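Local coordinates for protein fluvirucin B1 DH domain from module 1 (Actinomadura vulgaris, PDB 6OBV) that probably dehydrates a beta-hydroxyacyl intermediate to its alpha,beta-unsaturated form in the first module of the fluvirucin B1 polyketide synthase, at residues V119-A124 with G128-A133; G50-T55 with D91-P96; V83-R88 with V132-R137; L107-E110 with P114-L117; T61-L66 with G221-H226. All coordinates share one frame; numbering follows the deposited sequence.

Interaction 1: residues V119-A124 with G128-A133; sequences VAVTAA and GRREVA
Ala-120 and Ala-133 face each other as an antiparallel hydrogen-bonded pair, with Ala-120 N to Ala-133 O at 2.9 Å and the return bond from Ala-133 N to Ala-120 O at 3.0 Å. Beyond the non-hydrogen-bonded pair Val-121 and Val-132, Thr-122 N continues the pairing to Glu-131 O at 2.9 Å. These strands, 115-121 and 130-137, form a beta hairpin in the N-terminal half of a double hot-dog dehydratase fold. Side chains take over the polar bonding toward the turn. Thr-122 OG1, placed between its own backbone N and carbonyl carbon (chi1 62°), accepts Glu-131 N at 2.8 Å and also donates to Ala-123 O, from above that carbonyl's plane. Arg-130 runs extended from CG to NE and lays its guanidinium edge toward Thr-122 O, which NH1 reaches at 2.8 Å; Ala-124 N lies over one face of the group, while buried Arg-130 NE finds no partner. Apolar contact forms on the face carrying the valines: Val-132 CG2 meets Val-119 CG1 at 3.8 Å, the two side chains lying side by side, and also meets Val-121 CG2. Val-121 CG1 presses on Arg-130 CD at 3.5 Å, and helix 79-92 covers Val-119 and Val-121.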
# COMPACT_ATOMS: atom_id res chain seq x y z
N VAL A 119 -0.53 -6.77 5.79
CA VAL A 119 0.55 -7.71 6.04
C VAL A 119 1.84 -7.03 5.59
O VAL A 119 2.03 -6.78 4.39
CB VAL A 119 0.35 -9.04 5.30
CG1 VAL A 119 1.44 -10.02 5.70
CG2 VAL A 119 -1.04 -9.64 5.60
N ALA A 120 2.71 -6.71 6.53
CA ALA A 120 3.95 -6.01 6.22
C ALA A 120 5.11 -6.99 6.24
O ALA A 120 5.22 -7.82 7.15
CB ALA A 120 4.19 -4.88 7.22
N VAL A 121 5.97 -6.90 5.22
CA VAL A 121 7.12 -7.79 5.06
C VAL A 121 8.36 -6.92 4.85
O VAL A 121 8.36 -6.03 4.00
CB VAL A 121 6.93 -8.75 3.87
CG1 VAL A 121 8.16 -9.59 3.66
CG2 VAL A 121 5.70 -9.63 4.08
N THR A 122 9.41 -7.17 5.62
CA THR A 122 10.60 -6.33 5.51
C THR A 122 11.48 -6.77 4.35
O THR A 122 11.27 -7.82 3.72
CB THR A 122 11.42 -6.36 6.81
OG1 THR A 122 11.87 -7.71 7.05
CG2 THR A 122 10.60 -5.87 8.02
N ALA A 123 12.47 -5.94 4.04
CA ALA A 123 13.55 -6.39 3.17
C ALA A 123 14.27 -7.55 3.85
O ALA A 123 14.35 -7.61 5.08
CB ALA A 123 14.53 -5.25 2.89
N ALA A 124 14.78 -8.47 3.03
CA ALA A 124 15.52 -9.59 3.58
C ALA A 124 16.89 -9.13 4.07
O ALA A 124 17.53 -8.28 3.46
CB ALA A 124 15.69 -10.69 2.53
N GLY A 128 18.81 -13.76 4.28
CA GLY A 128 17.67 -14.15 3.46
C GLY A 128 16.37 -14.31 4.22
O GLY A 128 15.41 -14.87 3.68
N ARG A 129 16.32 -13.83 5.47
CA ARG A 129 15.15 -13.91 6.32
C ARG A 129 14.44 -12.56 6.34
O ARG A 129 15.09 -11.51 6.30
CB ARG A 129 15.54 -14.35 7.74
CG ARG A 129 15.99 -15.83 7.80
CD ARG A 129 16.78 -16.21 9.06
NE ARG A 129 15.90 -16.24 10.23
CZ ARG A 129 15.88 -15.27 11.14
NH1 ARG A 129 16.70 -14.23 11.01
NH2 ARG A 129 15.04 -15.33 12.17
N ARG A 130 13.11 -12.60 6.35
CA ARG A 130 12.26 -11.42 6.33
C ARG A 130 11.35 -11.41 7.55
O ARG A 130 10.87 -12.47 7.99
CB ARG A 130 11.39 -11.37 5.07
CG ARG A 130 12.16 -11.26 3.77
CD ARG A 130 11.18 -11.13 2.62
NE ARG A 130 11.81 -11.09 1.29
CZ ARG A 130 12.02 -9.98 0.60
NH1 ARG A 130 11.69 -8.79 1.12
NH2 ARG A 130 12.56 -10.04 -0.60
N GLU A 131 11.14 -10.22 8.11
CA GLU A 131 10.19 -10.06 9.20
C GLU A 131 8.81 -9.80 8.61
O GLU A 131 8.68 -9.13 7.58
CB GLU A 131 10.58 -8.91 10.13
CG GLU A 131 11.68 -9.24 11.11
CD GLU A 131 13.04 -9.30 10.43
OE1 GLU A 131 13.50 -8.27 9.88
OE2 GLU A 131 13.66 -10.39 10.45
N VAL A 132 7.79 -10.37 9.24
CA VAL A 132 6.42 -10.23 8.79
C VAL A 132 5.58 -9.86 9.99
O VAL A 132 5.92 -10.21 11.13
CB VAL A 132 5.89 -11.52 8.12
CG1 VAL A 132 5.85 -12.67 9.11
CG2 VAL A 132 4.52 -11.30 7.45
N ALA A 133 4.53 -9.07 9.75
CA ALA A 133 3.61 -8.61 10.78
C ALA A 133 2.24 -8.49 10.14
O ALA A 133 2.13 -8.17 8.96
CB ALA A 133 4.06 -7.26 11.38

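Interaction 2: residues G50-T55 with D91-P96; sequences GGMVLT and DEVGCP
Glu-92, at the end of helix 79-92, meets Met-52 and Leu-54 through its aliphatic part. Its CG lies 3.7 Å from Met-52 SD, the two side chains roughly perpendicular, and its CB is touched more lightly by Leu-54 CD2 at 4.2 Å. With CG anti to the backbone N (chi1 -155°) and a bend at the next bond, the glutamate turns its carboxylate aside, and OE1 forms a salt bridge with Arg-88 one helical turn earlier; its methylenes are left to pack on the strand. Val-93 comes next and reaches toward Met-52 tip to tip. Its CG1 touches both Met-52 CE and Met-52 SD, each at 3.7 Å, so the sulfur meets the valine methyl and the glutamate CG on two adjoining sides. The methionine gets there by extending through its first two torsions and bending only at the last (chi3 -64°), which swings CE round so that it, too, lies against Val-93 CG1. Gly-94 then ends the helix: its positive phi makes it the C-prime residue of a Schellman motif, in which Cys-95 N bonds to Gly-90 O and Gly-94 N makes a weak bond to Asp-91 O. The chain is thereby led away from strand 52-58 toward strand 97-103. On its other flanks Val-93 packs on Val-121 and Arg-130, and Cys-95 also touches Arg-130. The helix terminus thus sits on strands 52-58, 115-121 and 130-137, while Met-52 also packs on strand 40-45.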
# COMPACT_ATOMS: atom_id res chain seq x y z
N GLY A 50 12.93 -0.29 2.19
CA GLY A 50 11.85 -1.00 2.84
C GLY A 50 11.42 -2.18 1.99
O GLY A 50 12.01 -2.51 0.96
N GLY A 51 10.35 -2.82 2.43
CA GLY A 51 9.91 -4.03 1.78
C GLY A 51 8.59 -3.94 1.06
O GLY A 51 8.47 -3.28 0.02
N MET A 52 7.58 -4.62 1.59
CA MET A 52 6.30 -4.76 0.92
C MET A 52 5.20 -4.73 1.96
O MET A 52 5.40 -5.15 3.10
CB MET A 52 6.23 -6.08 0.15
CG MET A 52 4.97 -6.29 -0.63
SD MET A 52 5.16 -7.73 -1.70
CE MET A 52 6.49 -7.17 -2.77
N VAL A 53 4.04 -4.24 1.55
CA VAL A 53 2.83 -4.34 2.35
C VAL A 53 1.73 -4.86 1.43
O VAL A 53 1.61 -4.41 0.29
CB VAL A 53 2.45 -3.01 3.02
CG1 VAL A 53 2.00 -1.97 1.98
CG2 VAL A 53 1.38 -3.21 4.07
N LEU A 54 1.02 -5.89 1.89
CA LEU A 54 -0.15 -6.42 1.20
C LEU A 54 -1.38 -6.03 2.00
O LEU A 54 -1.36 -6.07 3.23
CB LEU A 54 -0.09 -7.94 1.07
CG LEU A 54 0.97 -8.49 0.12
CD1 LEU A 54 2.37 -8.46 0.78
CD2 LEU A 54 0.59 -9.90 -0.31
N THR A 55 -2.43 -5.65 1.29
CA THR A 55 -3.62 -5.10 1.91
C THR A 55 -4.84 -5.89 1.48
O THR A 55 -4.88 -6.43 0.37
CB THR A 55 -3.82 -3.64 1.51
OG1 THR A 55 -4.16 -3.59 0.11
CG2 THR A 55 -2.56 -2.84 1.79
N ASP A 91 4.91 -15.79 -0.19
CA ASP A 91 4.98 -16.14 -1.61
C ASP A 91 5.24 -14.92 -2.48
O ASP A 91 5.90 -15.02 -3.52
CB ASP A 91 3.68 -16.78 -2.09
CG ASP A 91 3.35 -18.03 -1.37
OD1 ASP A 91 4.29 -18.66 -0.84
OD2 ASP A 91 2.15 -18.36 -1.31
N GLU A 92 4.70 -13.78 -2.08
CA GLU A 92 4.80 -12.60 -2.92
C GLU A 92 6.23 -12.08 -2.97
O GLU A 92 6.59 -11.41 -3.94
CB GLU A 92 3.83 -11.53 -2.40
CG GLU A 92 3.36 -10.51 -3.44
CD GLU A 92 2.48 -11.12 -4.53
OE1 GLU A 92 1.92 -12.23 -4.34
OE2 GLU A 92 2.35 -10.46 -5.58
N VAL A 93 7.05 -12.40 -1.98
CA VAL A 93 8.44 -11.96 -1.94
C VAL A 93 9.41 -13.14 -2.09
O VAL A 93 10.58 -13.00 -1.76
CB VAL A 93 8.74 -11.16 -0.66
CG1 VAL A 93 8.12 -9.77 -0.73
CG2 VAL A 93 8.27 -11.89 0.56
N GLY A 94 8.94 -14.28 -2.58
CA GLY A 94 9.80 -15.45 -2.70
C GLY A 94 10.40 -15.93 -1.40
O GLY A 94 11.53 -16.41 -1.39
N CYS A 95 9.67 -15.79 -0.30
CA CYS A 95 10.06 -16.27 1.03
C CYS A 95 8.93 -17.11 1.61
O CYS A 95 8.25 -16.68 2.55
CB CYS A 95 10.38 -15.11 1.96
SG CYS A 95 12.05 -14.59 1.93
N PRO A 96 8.69 -18.31 1.07
CA PRO A 96 7.41 -18.98 1.35
C PRO A 96 7.29 -19.60 2.73
O PRO A 96 6.16 -19.84 3.16
CB PRO A 96 7.35 -20.06 0.25
CG PRO A 96 8.80 -20.35 -0.05
CD PRO A 96 9.51 -19.03 0.09

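Interaction 3: residues V83-R88 with V132-R137; sequences VELAVR and VAVHAR
Leu-85 and Val-134 meet with one side chain lying athwart the other, the leucine reaching out from the helix while the valine rises from the strand to meet it. Leu-85 CD1 and Val-134 CG1 are the atoms that touch, at 4.2 Å. The valine puts CG1 forward because this branch stands anti to its backbone N (chi1 -175°), with CG2 anti to the carbonyl carbon. Nearer the start of strand 130-137, Val-132 is rotated differently: at chi1 64° its CG2 is the branch anti to the backbone N, and this methyl faces Ala-86 CB at 4.4 Å. The helix comes nearest the strand at this small residue, with the CA atoms of Ala-86 and Val-132 6.8 Å apart. Both meetings are purely apolar and fully buried, with methyl groups as the only touching parts. Leu-85 also packs on Leu-117 of strand 115-121, so the helix rests across more than one strand. On its far side Val-83 leans on Trp-252 and Val-255 of strand 247-257. A central helix 79-92 wrapped by antiparallel strands is the signature of the hot-dog fold, two copies of which make up polyketide synthase dehydratase domains.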
# COMPACT_ATOMS: atom_id res chain seq x y z
N VAL A 83 -1.75 -17.47 9.88
CA VAL A 83 -0.82 -18.34 9.17
C VAL A 83 -1.03 -18.20 7.67
O VAL A 83 -0.08 -18.09 6.89
CB VAL A 83 -1.00 -19.80 9.62
CG1 VAL A 83 -0.43 -20.75 8.59
CG2 VAL A 83 -0.36 -20.07 11.00
N GLU A 84 -2.29 -18.22 7.23
CA GLU A 84 -2.57 -18.11 5.80
C GLU A 84 -2.14 -16.74 5.26
O GLU A 84 -1.58 -16.65 4.16
CB GLU A 84 -4.05 -18.35 5.50
CG GLU A 84 -4.47 -17.91 4.07
CD GLU A 84 -3.97 -18.88 2.98
OE1 GLU A 84 -3.30 -19.88 3.33
OE2 GLU A 84 -4.27 -18.64 1.77
N LEU A 85 -2.39 -15.68 6.02
CA LEU A 85 -2.02 -14.34 5.57
C LEU A 85 -0.51 -14.19 5.47
O LEU A 85 0.01 -13.67 4.48
CB LEU A 85 -2.60 -13.30 6.54
CG LEU A 85 -4.10 -13.09 6.36
CD1 LEU A 85 -4.70 -12.20 7.43
CD2 LEU A 85 -4.38 -12.52 4.95
N ALA A 86 0.20 -14.64 6.51
CA ALA A 86 1.65 -14.52 6.53
C ALA A 86 2.28 -15.35 5.41
O ALA A 86 3.24 -14.90 4.76
CB ALA A 86 2.17 -14.96 7.90
N VAL A 87 1.77 -16.55 5.15
CA VAL A 87 2.37 -17.38 4.11
C VAL A 87 2.13 -16.78 2.73
O VAL A 87 3.04 -16.74 1.89
CB VAL A 87 1.85 -18.82 4.22
CG1 VAL A 87 2.13 -19.56 2.92
CG2 VAL A 87 2.53 -19.53 5.40
N ARG A 88 0.92 -16.27 2.48
CA ARG A 88 0.64 -15.65 1.19
C ARG A 88 1.56 -14.46 0.94
O ARG A 88 2.03 -14.25 -0.18
CB ARG A 88 -0.82 -15.22 1.11
CG ARG A 88 -1.26 -14.75 -0.27
CD ARG A 88 -0.79 -15.71 -1.33
NE ARG A 88 -1.16 -15.27 -2.68
CZ ARG A 88 -0.48 -14.39 -3.40
NH1 ARG A 88 0.62 -13.83 -2.92
NH2 ARG A 88 -0.90 -14.06 -4.62
N VAL A 132 7.79 -10.37 9.24
CA VAL A 132 6.42 -10.23 8.79
C VAL A 132 5.58 -9.86 9.99
O VAL A 132 5.92 -10.21 11.13
CB VAL A 132 5.89 -11.52 8.12
CG1 VAL A 132 5.85 -12.67 9.11
CG2 VAL A 132 4.52 -11.30 7.45
N ALA A 133 4.53 -9.07 9.75
CA ALA A 133 3.61 -8.61 10.78
C ALA A 133 2.24 -8.49 10.14
O ALA A 133 2.13 -8.17 8.96
CB ALA A 133 4.06 -7.26 11.38
N VAL A 134 1.18 -8.80 10.90
CA VAL A 134 -0.20 -8.62 10.44
C VAL A 134 -0.88 -7.61 11.36
O VAL A 134 -0.91 -7.79 12.58
CB VAL A 134 -1.00 -9.94 10.42
CG1 VAL A 134 -2.39 -9.71 9.82
CG2 VAL A 134 -0.29 -11.01 9.61
N HIS A 135 -1.40 -6.53 10.77
CA HIS A 135 -2.19 -5.50 11.45
C HIS A 135 -3.63 -5.52 10.95
O HIS A 135 -3.92 -5.95 9.83
CB HIS A 135 -1.58 -4.11 11.21
CG HIS A 135 -0.25 -3.91 11.85
ND1 HIS A 135 0.92 -4.41 11.32
CD2 HIS A 135 0.10 -3.29 13.00
CE1 HIS A 135 1.93 -4.10 12.10
NE2 HIS A 135 1.46 -3.41 13.13
N ALA A 136 -4.54 -5.04 11.78
CA ALA A 136 -5.94 -5.00 11.39
C ALA A 136 -6.63 -3.84 12.10
O ALA A 136 -6.19 -3.37 13.15
CB ALA A 136 -6.66 -6.32 11.71
N ARG A 137 -7.72 -3.39 11.49
CA ARG A 137 -8.55 -2.38 12.13
C ARG A 137 -9.92 -2.38 11.48
O ARG A 137 -10.09 -2.85 10.34
CB ARG A 137 -7.92 -0.99 12.05
CG ARG A 137 -7.82 -0.47 10.65
CD ARG A 137 -7.79 1.04 10.64
NE ARG A 137 -7.61 1.57 9.29
CZ ARG A 137 -7.11 2.77 9.03
NH1 ARG A 137 -6.74 3.57 10.02
NH2 ARG A 137 -6.97 3.18 7.77

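Interaction 4: residues L107-E110 with P114-L117; sequences LVIE and PVQL
Val-115 projects from the start of strand 115-121 toward Ile-109 and Leu-107, which belong to the connection entering that strand from strand 97-103. The contact lies in the N-terminal hot dog of the double hot-dog dehydratase fold, where 107-110 passes over the sheet without pairing with 115-117 and instead bonds through its backbone to Val-75 and Phe-77. From CB outward the valine divides its two methyls between the two loop residues. CB itself stands back, 4.8 Å from Ile-109 CD1. CG2, which is anti to the carbonyl carbon, closes on that same Ile-109 CD1 at 3.9 Å, the side chains crossing almost squarely. The isoleucine arrives here through its longer branch: CG1 leans beside the backbone N (chi1 -48°) and a second turn (chi2 -73°) carries CD1 down over the valine, although its CB does not itself point that way. CG1 of Val-115, anti to the backbone N at chi1 180°, serves the other neighbour and meets Leu-107 CD1 at 4.3 Å. All three residues are buried, and the contact consists of methyl groups alone. Ile-58 of strand 52-58 adjoins Val-115 and Leu-117, and Phe-82 of helix 79-92 abuts Leu-107, so the loop closes over one end of the hot-dog core. The next inward-reaching residue of the strand, Leu-117, comes just short of this cluster: its CD2 lies 4.7 Å from Leu-107 CD2.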
# COMPACT_ATOMS: atom_id res chain seq x y z
N LEU A 107 -8.07 -10.95 17.34
CA LEU A 107 -8.83 -10.09 16.43
C LEU A 107 -10.29 -10.49 16.56
O LEU A 107 -10.69 -11.56 16.10
CB LEU A 107 -8.34 -10.25 14.99
CG LEU A 107 -9.24 -9.68 13.89
CD1 LEU A 107 -9.57 -8.18 14.13
CD2 LEU A 107 -8.62 -9.89 12.53
N VAL A 108 -11.07 -9.64 17.23
CA VAL A 108 -12.51 -9.82 17.36
C VAL A 108 -13.18 -9.28 16.11
O VAL A 108 -12.87 -8.16 15.66
CB VAL A 108 -13.04 -9.11 18.62
CG1 VAL A 108 -14.54 -8.97 18.56
CG2 VAL A 108 -12.63 -9.84 19.88
N ILE A 109 -14.10 -10.05 15.54
CA ILE A 109 -14.93 -9.59 14.43
C ILE A 109 -16.27 -9.16 15.00
O ILE A 109 -17.04 -10.00 15.49
CB ILE A 109 -15.15 -10.69 13.37
CG1 ILE A 109 -13.84 -11.38 12.98
CG2 ILE A 109 -15.88 -10.07 12.18
CD1 ILE A 109 -12.92 -10.54 12.13
N GLU A 110 -16.59 -7.87 14.89
CA GLU A 110 -17.81 -7.34 15.49
C GLU A 110 -18.92 -7.34 14.45
O GLU A 110 -19.04 -6.41 13.65
CB GLU A 110 -17.55 -5.94 16.04
CG GLU A 110 -18.53 -5.52 17.13
CD GLU A 110 -18.62 -6.55 18.27
OE1 GLU A 110 -17.58 -6.84 18.90
OE2 GLU A 110 -19.74 -7.05 18.52
N PRO A 114 -16.80 -4.58 8.32
CA PRO A 114 -15.60 -5.00 7.60
C PRO A 114 -14.33 -4.72 8.39
O PRO A 114 -14.27 -3.81 9.22
CB PRO A 114 -15.65 -4.17 6.32
CG PRO A 114 -16.39 -2.98 6.69
CD PRO A 114 -17.44 -3.43 7.68
N VAL A 115 -13.30 -5.51 8.10
CA VAL A 115 -12.00 -5.39 8.73
C VAL A 115 -10.95 -5.14 7.66
O VAL A 115 -10.87 -5.88 6.68
CB VAL A 115 -11.66 -6.66 9.53
CG1 VAL A 115 -10.30 -6.54 10.18
CG2 VAL A 115 -12.76 -6.96 10.56
N GLN A 116 -10.16 -4.07 7.85
CA GLN A 116 -9.02 -3.81 6.98
C GLN A 116 -7.82 -4.63 7.45
O GLN A 116 -7.52 -4.66 8.64
CB GLN A 116 -8.67 -2.32 7.00
CG GLN A 116 -9.67 -1.44 6.31
CD GLN A 116 -9.19 -0.01 6.23
OE1 GLN A 116 -8.43 0.46 7.10
NE2 GLN A 116 -9.59 0.69 5.17
N LEU A 117 -7.14 -5.30 6.51
CA LEU A 117 -5.99 -6.13 6.82
C LEU A 117 -4.74 -5.53 6.20
O LEU A 117 -4.80 -5.02 5.08
CB LEU A 117 -6.16 -7.56 6.28
CG LEU A 117 -7.30 -8.43 6.80
CD1 LEU A 117 -7.19 -9.83 6.16
CD2 LEU A 117 -7.23 -8.51 8.31

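Interaction 5: residues T61-L66 with G221-H226; sequences TTHPWL and GGYGIH
The indole of Trp-65 has His-226 over one face, with CE1 of the histidine held 3.5 Å above the plane and displaced toward the rim. This is an edge-to-face pair: the edge of the imidazole points at the five-membered ring, centroids 4.5 Å apart and planes at 69°. At the indole edge, near its plane, lies Tyr-223 OH, which also sits in the plane of the His-63 ring, 3.4 Å from His-63 CD2. The cluster joins the two hot-dog halves of the dehydratase fold, and His-226 opens the HPALLD sequence, a motif characteristic of these domains. It occupies the N-cap position of helix 227-232, with ND1 bonded to Ala-228 N and NE2 to Glu-219. Both ring nitrogens are therefore engaged, which fixes the rotation of the imidazole and leaves CE1 to meet the tryptophan, reaching Trp-65 CD1 at 3.6 Å. Trp-65 stands with CG between its backbone N and carbonyl carbon (chi1 55°), presenting its flat side to the helix start. Its NE1 gives a weak and bent hydrogen bond to Tyr-223 OH, 3.3 Å long with 138° at the hydrogen. The same phenol oxygen has a second weak partner in Glu-219, so this carboxylate ties both aromatic residues of 221-226 together. Behind the bond, Trp-65 CZ2 packs on Tyr-223 CZ at 4.4 Å. His-63 is in turn held from both ends, NE2 bonding to Pro-38 O while ND1 and Thr-62 OG1 are hydrogen-bonded at 2.8 Å.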
# COMPACT_ATOMS: atom_id res chain seq x y z
N THR A 61 -19.87 -10.89 5.54
CA THR A 61 -20.65 -10.89 4.31
C THR A 61 -19.88 -11.51 3.16
O THR A 61 -20.45 -12.24 2.35
CB THR A 61 -21.05 -9.45 3.96
OG1 THR A 61 -21.91 -8.95 4.98
CG2 THR A 61 -21.75 -9.39 2.63
N THR A 62 -18.58 -11.22 3.06
CA THR A 62 -17.75 -11.74 1.98
C THR A 62 -17.03 -13.02 2.36
O THR A 62 -16.63 -13.80 1.48
CB THR A 62 -16.71 -10.68 1.57
OG1 THR A 62 -16.00 -10.26 2.74
CG2 THR A 62 -17.40 -9.47 0.90
N HIS A 63 -16.85 -13.25 3.66
CA HIS A 63 -16.19 -14.42 4.22
C HIS A 63 -17.12 -15.01 5.28
O HIS A 63 -16.89 -14.84 6.49
CB HIS A 63 -14.84 -14.04 4.81
CG HIS A 63 -13.88 -13.46 3.81
ND1 HIS A 63 -14.00 -12.17 3.32
CD2 HIS A 63 -12.81 -14.00 3.19
CE1 HIS A 63 -13.03 -11.94 2.45
NE2 HIS A 63 -12.29 -13.04 2.35
N PRO A 64 -18.19 -15.70 4.87
CA PRO A 64 -19.19 -16.14 5.86
C PRO A 64 -18.66 -17.14 6.88
O PRO A 64 -19.27 -17.30 7.94
CB PRO A 64 -20.29 -16.77 4.99
CG PRO A 64 -19.60 -17.12 3.69
CD PRO A 64 -18.54 -16.08 3.49
N TRP A 65 -17.55 -17.81 6.59
CA TRP A 65 -16.99 -18.74 7.57
C TRP A 65 -16.48 -18.02 8.82
O TRP A 65 -16.37 -18.65 9.88
CB TRP A 65 -15.87 -19.55 6.91
CG TRP A 65 -14.78 -18.72 6.27
CD1 TRP A 65 -14.72 -18.32 4.96
CD2 TRP A 65 -13.58 -18.22 6.89
NE1 TRP A 65 -13.57 -17.59 4.74
CE2 TRP A 65 -12.85 -17.53 5.91
CE3 TRP A 65 -13.06 -18.29 8.19
CZ2 TRP A 65 -11.63 -16.89 6.18
CZ3 TRP A 65 -11.83 -17.66 8.46
CH2 TRP A 65 -11.14 -16.97 7.46
N LEU A 66 -16.19 -16.72 8.72
CA LEU A 66 -15.77 -15.94 9.89
C LEU A 66 -16.73 -16.12 11.05
O LEU A 66 -16.31 -16.24 12.21
CB LEU A 66 -15.69 -14.46 9.54
CG LEU A 66 -14.51 -13.98 8.71
CD1 LEU A 66 -14.79 -12.55 8.28
CD2 LEU A 66 -13.21 -14.07 9.51
N GLY A 221 -9.96 -23.35 -3.36
CA GLY A 221 -8.88 -23.34 -4.33
C GLY A 221 -8.05 -22.07 -4.32
O GLY A 221 -6.86 -22.10 -4.65
N GLY A 222 -8.65 -20.94 -3.93
CA GLY A 222 -7.93 -19.68 -3.86
C GLY A 222 -7.09 -19.50 -2.62
O GLY A 222 -6.21 -18.62 -2.59
N TYR A 223 -7.32 -20.29 -1.58
CA TYR A 223 -6.49 -20.19 -0.40
C TYR A 223 -5.22 -21.02 -0.59
O TYR A 223 -5.19 -21.98 -1.36
CB TYR A 223 -7.26 -20.65 0.84
CG TYR A 223 -8.33 -19.66 1.27
CD1 TYR A 223 -8.01 -18.56 2.07
CD2 TYR A 223 -9.65 -19.82 0.88
CE1 TYR A 223 -8.97 -17.65 2.48
CE2 TYR A 223 -10.63 -18.91 1.28
CZ TYR A 223 -10.27 -17.83 2.08
OH TYR A 223 -11.24 -16.93 2.47
N GLY A 224 -4.17 -20.61 0.11
CA GLY A 224 -3.04 -21.50 0.33
C GLY A 224 -3.53 -22.76 1.03
O GLY A 224 -3.35 -23.87 0.53
N ILE A 225 -4.14 -22.59 2.20
CA ILE A 225 -4.98 -23.62 2.82
C ILE A 225 -6.10 -22.90 3.56
O ILE A 225 -5.84 -22.00 4.37
CB ILE A 225 -4.18 -24.57 3.74
CG1 ILE A 225 -5.09 -25.74 4.14
CG2 ILE A 225 -3.59 -23.80 4.96
CD1 ILE A 225 -4.43 -26.97 4.79
N HIS A 226 -7.35 -23.26 3.25
CA HIS A 226 -8.48 -22.56 3.84
C HIS A 226 -8.30 -22.48 5.36
O HIS A 226 -8.04 -23.51 6.00
CB HIS A 226 -9.81 -23.25 3.51
CG HIS A 226 -11.02 -22.39 3.73
ND1 HIS A 226 -11.31 -21.82 4.95
CD2 HIS A 226 -12.00 -21.99 2.89
CE1 HIS A 226 -12.43 -21.12 4.85
NE2 HIS A 226 -12.86 -21.20 3.61

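Overall arrangement
Interactions 1 to 4 belong to the N-terminal hot dog, whereas interaction 5 couples it to the C-terminal half. Interactions 1 and 2 lie close, centres about 7 Å apart, and are joined by backbone bonding between strands 52-58 and 115-121. Interactions 2 and 3 both use helix 79-92, one at its end and the other midway, and interaction 3 continues along the strand 130-137 of interaction 1. Interaction 4 caps the opposite end of strand 115-121, its centre about 23 Å from that of interaction 1. Glu-84 of the helix bonds to Gly-224 and Ile-225, linking interactions 3 and 5. Interaction 5 brackets 1, 3 and 4 in sequence; interaction 2 starts earlier and alternates with 3 and 5.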